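Local atomic coordinates of protein glpG homolog (Haemophilus influenzae, PDB entry 2NR9), a protein that probably cleaves transmembrane segments of other membrane proteins within the bilayer, as a rhomboid serine protease with a serine-histidine dyad. Residues H56-L70 against P110-V122. The protein carries 2 engineered substitutions. Numbering follows the deposited sequence.
With PQE (3,6,12,15,18,21,24-heptaoxahexatriacontan-1-ol), chain F.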
loop_
_atom_site.group_PDB
_atom_site.type_symbol
_atom_site.label_atom_id
_atom_site.label_comp_id
_atom_site.label_asym_id
_atom_site.label_seq_id
_atom_site.Cartn_x
_atom_site.Cartn_y
_atom_site.Cartn_z
ATOM N N HIS A 56 3.210 10.063 -4.936
ATOM C CA HIS A 56 4.438 9.301 -5.149
ATOM C C HIS A 56 4.175 7.798 -5.296
ATOM O O HIS A 56 5.001 7.068 -5.854
ATOM C CB HIS A 56 5.425 9.552 -4.004
ATOM C CG HIS A 56 4.861 9.259 -2.645
ATOM N ND1 HIS A 56 4.950 8.018 -2.052
ATOM C CD2 HIS A 56 4.181 10.043 -1.773
ATOM C CE1 HIS A 56 4.384 8.059 -0.859
ATOM N NE2 HIS A 56 3.893 9.272 -0.673
ATOM N N THR A 57 3.005 7.354 -4.835
ATOM C CA THR A 57 2.649 5.933 -4.849
ATOM C C THR A 57 2.147 5.447 -6.204
ATOM O O THR A 57 1.973 4.251 -6.413
ATOM C CB THR A 57 1.547 5.623 -3.817
ATOM O OG1 THR A 57 0.330 6.275 -4.207
ATOM C CG2 THR A 57 1.960 6.082 -2.432
ATOM N N LEU A 58 1.885 6.382 -7.105
ATOM C CA LEU A 58 1.342 6.062 -8.422
ATOM C C LEU A 58 2.411 5.901 -9.508
ATOM O O LEU A 58 2.088 5.628 -10.667
ATOM C CB LEU A 58 0.347 7.145 -8.837
ATOM C CG LEU A 58 -1.134 7.039 -8.432
ATOM C CD1 LEU A 58 -1.394 6.116 -7.254
ATOM C CD2 LEU A 58 -1.760 8.419 -8.233
ATOM N N VAL A 59 3.670 6.138 -9.150
ATOM C CA VAL A 59 4.768 6.032 -10.099
ATOM C C VAL A 59 5.621 4.792 -9.813
ATOM O O VAL A 59 5.937 4.497 -8.660
ATOM C CB VAL A 59 5.674 7.290 -10.068
ATOM C CG1 VAL A 59 6.786 7.174 -11.108
ATOM C CG2 VAL A 59 4.852 8.550 -10.305
ATOM N N HIS A 60 5.991 4.076 -10.869
ATOM C CA HIS A 60 6.806 2.882 -10.731
ATOM C C HIS A 60 8.072 2.958 -11.586
ATOM O O HIS A 60 8.124 3.694 -12.574
ATOM C CB HIS A 60 5.974 1.622 -10.989
ATOM C CG HIS A 60 4.995 1.326 -9.893
ATOM N ND1 HIS A 60 3.785 1.982 -9.779
ATOM C CD2 HIS A 60 5.099 0.537 -8.797
ATOM C CE1 HIS A 60 3.175 1.587 -8.675
ATOM N NE2 HIS A 60 3.948 0.706 -8.063
ATOM N N LEU A 61 9.104 2.231 -11.172
ATOM C CA LEU A 61 10.420 2.356 -11.791
ATOM C C LEU A 61 10.854 1.188 -12.682
ATOM O O LEU A 61 11.875 1.273 -13.363
ATOM C CB LEU A 61 11.468 2.646 -10.716
ATOM C CG LEU A 61 11.089 3.799 -9.774
ATOM C CD1 LEU A 61 12.075 3.930 -8.620
ATOM C CD2 LEU A 61 10.964 5.113 -10.535
ATOM N N SER A 62 10.089 0.102 -12.672
ATOM C CA SER A 62 10.386 -1.042 -13.529
ATOM C C SER A 62 9.155 -1.918 -13.729
ATOM O O SER A 62 8.144 -1.756 -13.035
ATOM C CB SER A 62 11.546 -1.874 -12.964
ATOM O OG SER A 62 11.163 -2.556 -11.783
ATOM N N ASN A 63 9.243 -2.838 -14.687
ATOM C CA ASN A 63 8.142 -3.752 -14.992
ATOM C C ASN A 63 7.855 -4.729 -13.847
ATOM O O ASN A 63 6.706 -5.099 -13.613
ATOM C CB ASN A 63 8.417 -4.522 -16.294
ATOM C CG ASN A 63 8.503 -3.608 -17.513
ATOM O OD1 ASN A 63 9.040 -3.991 -18.556
ATOM N ND2 ASN A 63 7.970 -2.405 -17.388
ATOM N N LEU A 64 8.905 -5.164 -13.155
ATOM C CA LEU A 64 8.748 -6.059 -12.007
ATOM C C LEU A 64 8.251 -5.271 -10.805
ATOM O O LEU A 64 7.433 -5.754 -10.013
ATOM C CB LEU A 64 10.073 -6.753 -11.667
ATOM C CG LEU A 64 10.548 -7.848 -12.623
ATOM C CD1 LEU A 64 11.957 -8.311 -12.266
ATOM C CD2 LEU A 64 9.578 -9.020 -12.613
ATOM N N HIS A 65 8.757 -4.056 -10.666
ATOM C CA HIS A 65 8.344 -3.195 -9.582
ATOM C C HIS A 65 6.819 -3.080 -9.574
ATOM O O HIS A 65 6.157 -3.480 -8.609
ATOM C CB HIS A 65 9.010 -1.823 -9.731
ATOM C CG HIS A 65 8.764 -0.898 -8.581
ATOM N ND1 HIS A 65 8.605 0.462 -8.742
ATOM C CD2 HIS A 65 8.566 -1.146 -7.265
ATOM C CE1 HIS A 65 8.381 1.018 -7.565
ATOM N NE2 HIS A 65 8.340 0.062 -6.654
ATOM N N ILE A 66 6.258 -2.670 -10.707
ATOM C CA ILE A 66 4.823 -2.477 -10.820
ATOM C C ILE A 66 4.058 -3.802 -10.877
ATOM O O ILE A 66 2.959 -3.907 -10.344
ATOM C CB ILE A 66 4.465 -1.572 -12.031
ATOM C CG1 ILE A 66 2.999 -1.170 -11.990
ATOM C CG2 ILE A 66 4.817 -2.251 -13.344
ATOM C CD1 ILE A 66 2.614 -0.197 -13.074
ATOM N N LEU A 67 4.676 -4.828 -11.454
ATOM C CA LEU A 67 4.031 -6.138 -11.564
ATOM C C LEU A 67 3.791 -6.772 -10.193
ATOM O O LEU A 67 2.717 -7.317 -9.929
ATOM C CB LEU A 67 4.856 -7.085 -12.439
ATOM C CG LEU A 67 4.243 -8.474 -12.628
ATOM C CD1 LEU A 67 2.855 -8.370 -13.259
ATOM C CD2 LEU A 67 5.154 -9.364 -13.466
ATOM N N PHE A 68 4.810 -6.749 -9.344
ATOM C CA PHE A 68 4.677 -7.303 -8.000
ATOM C C PHE A 68 3.792 -6.437 -7.109
ATOM O O PHE A 68 2.916 -6.950 -6.414
ATOM C CB PHE A 68 6.048 -7.559 -7.366
ATOM C CG PHE A 68 6.699 -8.843 -7.827
ATOM C CD1 PHE A 68 7.126 -8.991 -9.138
ATOM C CD2 PHE A 68 6.887 -9.895 -6.943
ATOM C CE1 PHE A 68 7.717 -10.172 -9.562
ATOM C CE2 PHE A 68 7.484 -11.076 -7.359
ATOM C CZ PHE A 68 7.903 -11.212 -8.669
ATOM N N ASN A 69 3.969 -5.122 -7.174
ATOM C CA ASN A 69 3.123 -4.226 -6.383
ATOM C C ASN A 69 1.636 -4.377 -6.692
ATOM O O ASN A 69 0.829 -4.594 -5.785
ATOM C CB ASN A 69 3.553 -2.770 -6.540
ATOM C CG ASN A 69 4.776 -2.438 -5.724
ATOM O OD1 ASN A 69 5.121 -1.272 -5.555
ATOM N ND2 ASN A 69 5.400 -3.457 -5.151
ATOM N N LEU A 70 1.274 -4.268 -7.970
ATOM C CA LEU A 70 -0.129 -4.374 -8.384
ATOM C C LEU A 70 -0.760 -5.741 -8.139
ATOM O O LEU A 70 -1.957 -5.828 -7.867
ATOM C CB LEU A 70 -0.321 -3.942 -9.844
ATOM C CG LEU A 70 -0.219 -2.434 -10.082
ATOM C CD1 LEU A 70 -0.816 -2.053 -11.428
ATOM C CD2 LEU A 70 -0.939 -1.692 -8.972
ATOM N N PRO A 110 13.427 12.637 -0.602
ATOM C CA PRO A 110 12.223 12.575 -1.442
ATOM C C PRO A 110 12.367 11.751 -2.715
ATOM O O PRO A 110 11.497 11.821 -3.587
ATOM C CB PRO A 110 11.999 14.036 -1.814
ATOM C CG PRO A 110 13.392 14.602 -1.885
ATOM C CD PRO A 110 14.165 13.903 -0.787
ATOM N N ALA A 111 13.432 10.964 -2.818
ATOM C CA ALA A 111 13.675 10.173 -4.026
ATOM C C ALA A 111 13.144 8.746 -3.918
ATOM O O ALA A 111 13.916 7.788 -3.808
ATOM C CB ALA A 111 15.160 10.171 -4.378
ATOM N N PHE A 112 11.826 8.609 -3.994
ATOM C CA PHE A 112 11.186 7.311 -3.919
ATOM C C PHE A 112 9.824 7.351 -4.600
ATOM O O PHE A 112 9.153 8.382 -4.603
ATOM C CB PHE A 112 11.042 6.866 -2.461
ATOM C CG PHE A 112 10.268 7.830 -1.602
ATOM C CD1 PHE A 112 8.892 7.723 -1.485
ATOM C CD2 PHE A 112 10.923 8.819 -0.885
ATOM C CE1 PHE A 112 8.182 8.591 -0.680
ATOM C CE2 PHE A 112 10.222 9.684 -0.080
ATOM C CZ PHE A 112 8.848 9.572 0.026
ATOM N N PHE A 113 9.427 6.221 -5.175
ATOM C CA PHE A 113 8.151 6.102 -5.879
ATOM C C PHE A 113 7.623 4.691 -5.733
ATOM O O PHE A 113 8.398 3.739 -5.634
ATOM C CB PHE A 113 8.338 6.372 -7.382
ATOM C CG PHE A 113 8.602 7.804 -7.722
ATOM C CD1 PHE A 113 9.839 8.198 -8.199
ATOM C CD2 PHE A 113 7.597 8.747 -7.623
ATOM C CE1 PHE A 113 10.070 9.507 -8.549
ATOM C CE2 PHE A 113 7.825 10.054 -7.970
ATOM C CZ PHE A 113 9.062 10.438 -8.427
ATOM N N GLY A 114 6.311 4.529 -5.840
ATOM C CA GLY A 114 5.740 3.192 -5.800
ATOM C C GLY A 114 4.728 2.916 -4.713
ATOM O O GLY A 114 4.736 3.547 -3.652
ATOM N N LEU A 115 3.979 1.839 -4.922
ATOM C CA LEU A 115 2.878 1.436 -4.062
ATOM C C LEU A 115 3.257 0.409 -2.962
ATOM O O LEU A 115 2.393 -0.014 -2.189
ATOM C CB LEU A 115 1.766 0.848 -4.952
ATOM C CG LEU A 115 0.339 0.698 -4.428
ATOM C CD1 LEU A 115 -0.274 2.060 -4.165
ATOM C CD2 LEU A 115 -0.509 -0.088 -5.452
ATOM N N SER A 116 4.535 0.036 -2.868
ATOM C CA SER A 116 4.948 -1.004 -1.898
ATOM C C SER A 116 4.709 -0.664 -0.418
ATOM O O SER A 116 4.433 -1.549 0.387
ATOM C CB SER A 116 6.387 -1.481 -2.144
ATOM O OG SER A 116 7.312 -0.417 -2.039
ATOM N N GLY A 117 4.781 0.617 -0.075
ATOM C CA GLY A 117 4.490 1.054 1.286
ATOM C C GLY A 117 3.021 0.829 1.613
ATOM O O GLY A 117 2.672 0.501 2.747
ATOM N N VAL A 118 2.160 1.017 0.615
ATOM C CA VAL A 118 0.724 0.777 0.777
ATOM C C VAL A 118 0.442 -0.726 0.824
ATOM O O VAL A 118 -0.395 -1.190 1.609
ATOM C CB VAL A 118 -0.094 1.430 -0.357
ATOM C CG1 VAL A 118 -1.581 1.106 -0.205
ATOM C CG2 VAL A 118 0.119 2.937 -0.362
ATOM N N VAL A 119 1.187 -1.487 0.025
ATOM C CA VAL A 119 1.044 -2.939 -0.016
ATOM C C VAL A 119 1.284 -3.547 1.365
ATOM O O VAL A 119 0.489 -4.343 1.845
ATOM C CB VAL A 119 2.009 -3.585 -1.059
ATOM C CG1 VAL A 119 1.953 -5.090 -0.972
ATOM C CG2 VAL A 119 1.657 -3.125 -2.470
ATOM N N TYR A 120 2.384 -3.162 2.002
ATOM C CA TYR A 120 2.689 -3.630 3.347
ATOM C C TYR A 120 1.646 -3.228 4.382
ATOM O O TYR A 120 1.306 -4.016 5.264
ATOM C CB TYR A 120 4.100 -3.223 3.765
ATOM C CG TYR A 120 5.141 -4.116 3.151
ATOM C CD1 TYR A 120 5.681 -3.831 1.905
ATOM C CD2 TYR A 120 5.456 -5.337 3.733
ATOM C CE1 TYR A 120 6.585 -4.693 1.298
ATOM C CE2 TYR A 120 6.360 -6.207 3.136
ATOM C CZ TYR A 120 6.916 -5.879 1.916
ATOM O OH TYR A 120 7.818 -6.732 1.321
ATOM N N ALA A 121 1.125 -2.011 4.271
ATOM C CA ALA A 121 0.049 -1.590 5.156
ATOM C C ALA A 121 -1.148 -2.515 4.919
ATOM O O ALA A 121 -1.760 -3.017 5.861
ATOM C CB ALA A 121 -0.332 -0.149 4.879
ATOM N N VAL A 122 -1.470 -2.739 3.647
ATOM C CA VAL A 122 -2.560 -3.636 3.282
ATOM C C VAL A 122 -2.311 -5.067 3.788
ATOM O O VAL A 122 -3.204 -5.685 4.374
ATOM C CB VAL A 122 -2.827 -3.623 1.750
ATOM C CG1 VAL A 122 -3.577 -4.878 1.316
ATOM C CG2 VAL A 122 -3.590 -2.352 1.353
HETATM O O47 PQE F . 9.858 -1.788 -21.069
HETATM C C68 PQE F . 10.915 -2.189 -20.184
HETATM C C52 PQE F . 10.942 -1.268 -18.966
HETATM O O70 PQE F . 11.973 -1.691 -18.071
HETATM C C55 PQE F . 11.471 -2.538 -17.036
HETATM C C58 PQE F . 12.632 -3.234 -16.332
HETATM O O71 PQE F . 12.150 -4.374 -15.622
HETATM C C61 PQE F . 12.653 -5.594 -16.168
HETATM C C62 PQE F . 12.760 -5.470 -17.684
HETATM C C63 PQE F . 12.239 -6.721 -18.383
HETATM C C66 PQE F . 11.056 -7.325 -17.636
HETATM C C67 PQE F . 9.733 -6.894 -18.257
HETATM O O72 PQE F . 8.654 -7.397 -17.468
HETATM C C65 PQE F . 7.385 -7.029 -18.013
HETATM C C64 PQE F . 6.264 -7.495 -17.087
HETATM O O73 PQE F . 5.022 -6.926 -17.506
HETATM C C60 PQE F . 5.075 -5.501 -17.569
HETATM C C59 PQE F . 3.789 -4.915 -16.995
HETATM O O74 PQE F . 3.761 -3.503 -17.213
HETATM C C57 PQE F . 2.859 -2.841 -16.325
HETATM C C56 PQE F . 1.582 -3.663 -16.170
HETATM O O75 PQE F . 1.490 -4.182 -14.841
HETATM C C54 PQE F . 0.744 -5.399 -14.804
HETATM C C53 PQE F . 0.335 -5.709 -13.367
HETATM O O76 PQE F . -1.035 -6.108 -13.333
HETATM C C51 PQE F . -1.242 -7.225 -12.466
HETATM C C50 PQE F . -2.739 -7.476 -12.282
HETATM C C49 PQE F . -2.997 -8.393 -11.090
HETATM C C48 PQE F . -3.818 -9.614 -11.490
HETATM C C47 PQE F . -3.994 -10.563 -10.310
HETATM C C46 PQE F . -3.333 -11.911 -10.583
HETATM C C45 PQE F . -3.083 -12.676 -9.287
HETATM C C44 PQE F . -2.185 -13.888 -9.523
HETATM C C43 PQE F . -2.068 -14.746 -8.265
HETATM C C42 PQE F . -2.401 -16.208 -8.555
HETATM C C41 PQE F . -1.485 -17.151 -7.783
HETATM C C40 PQE F . -0.983 -18.275 -8.669
HETATM O O HOH W 1 6.206 5.778 -2.681
HETATM O O HOH W 2 7.699 1.045 -4.129
#
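His-65 meets the loop ahead of the nucleophile Ser-116 through its ring. From CB, chi1 of -174° puts CG opposite the backbone N and carries the ring to Phe-113 O. CG lies at the edge of the His-60 ring, and ND1 accepts a nearly straight, in-plane bond from Leu-61 N (3.0 Å), which fixes the ring's rotation. CE1 comes edge-on to Phe-113 O at 3.3 Å, and NE2 bonds water 2, 2.8 Å away, which donates to Phe-113 O and bonds Ser-116 OG. One face of the His-65 ring takes His-60, whose ring receives Gly-114 CA on one face (CH-pi, 4.1 Å from the centroid) and Ile-66 CG1 on the opposite face. Gly-114 N donates to His-56 O (2.9 Å, 163°), and water 1 joins His-56 ND1 to Gly-114 O. Phe-112 turns its edge to the His-56 ring (T-shaped, planes at 76°); Val-59 CG1 covers a face of Phe-113. Ser-116 OG bonds His-169 NE2, and water 2 links His-65 to this dyad. The contact is buried: helices 63-84 and 116-131 run on side by side, nearly parallel, with helix 86-108 beside Thr-57 and Val-118, and helix 10-27 against Val-59 and Leu-70.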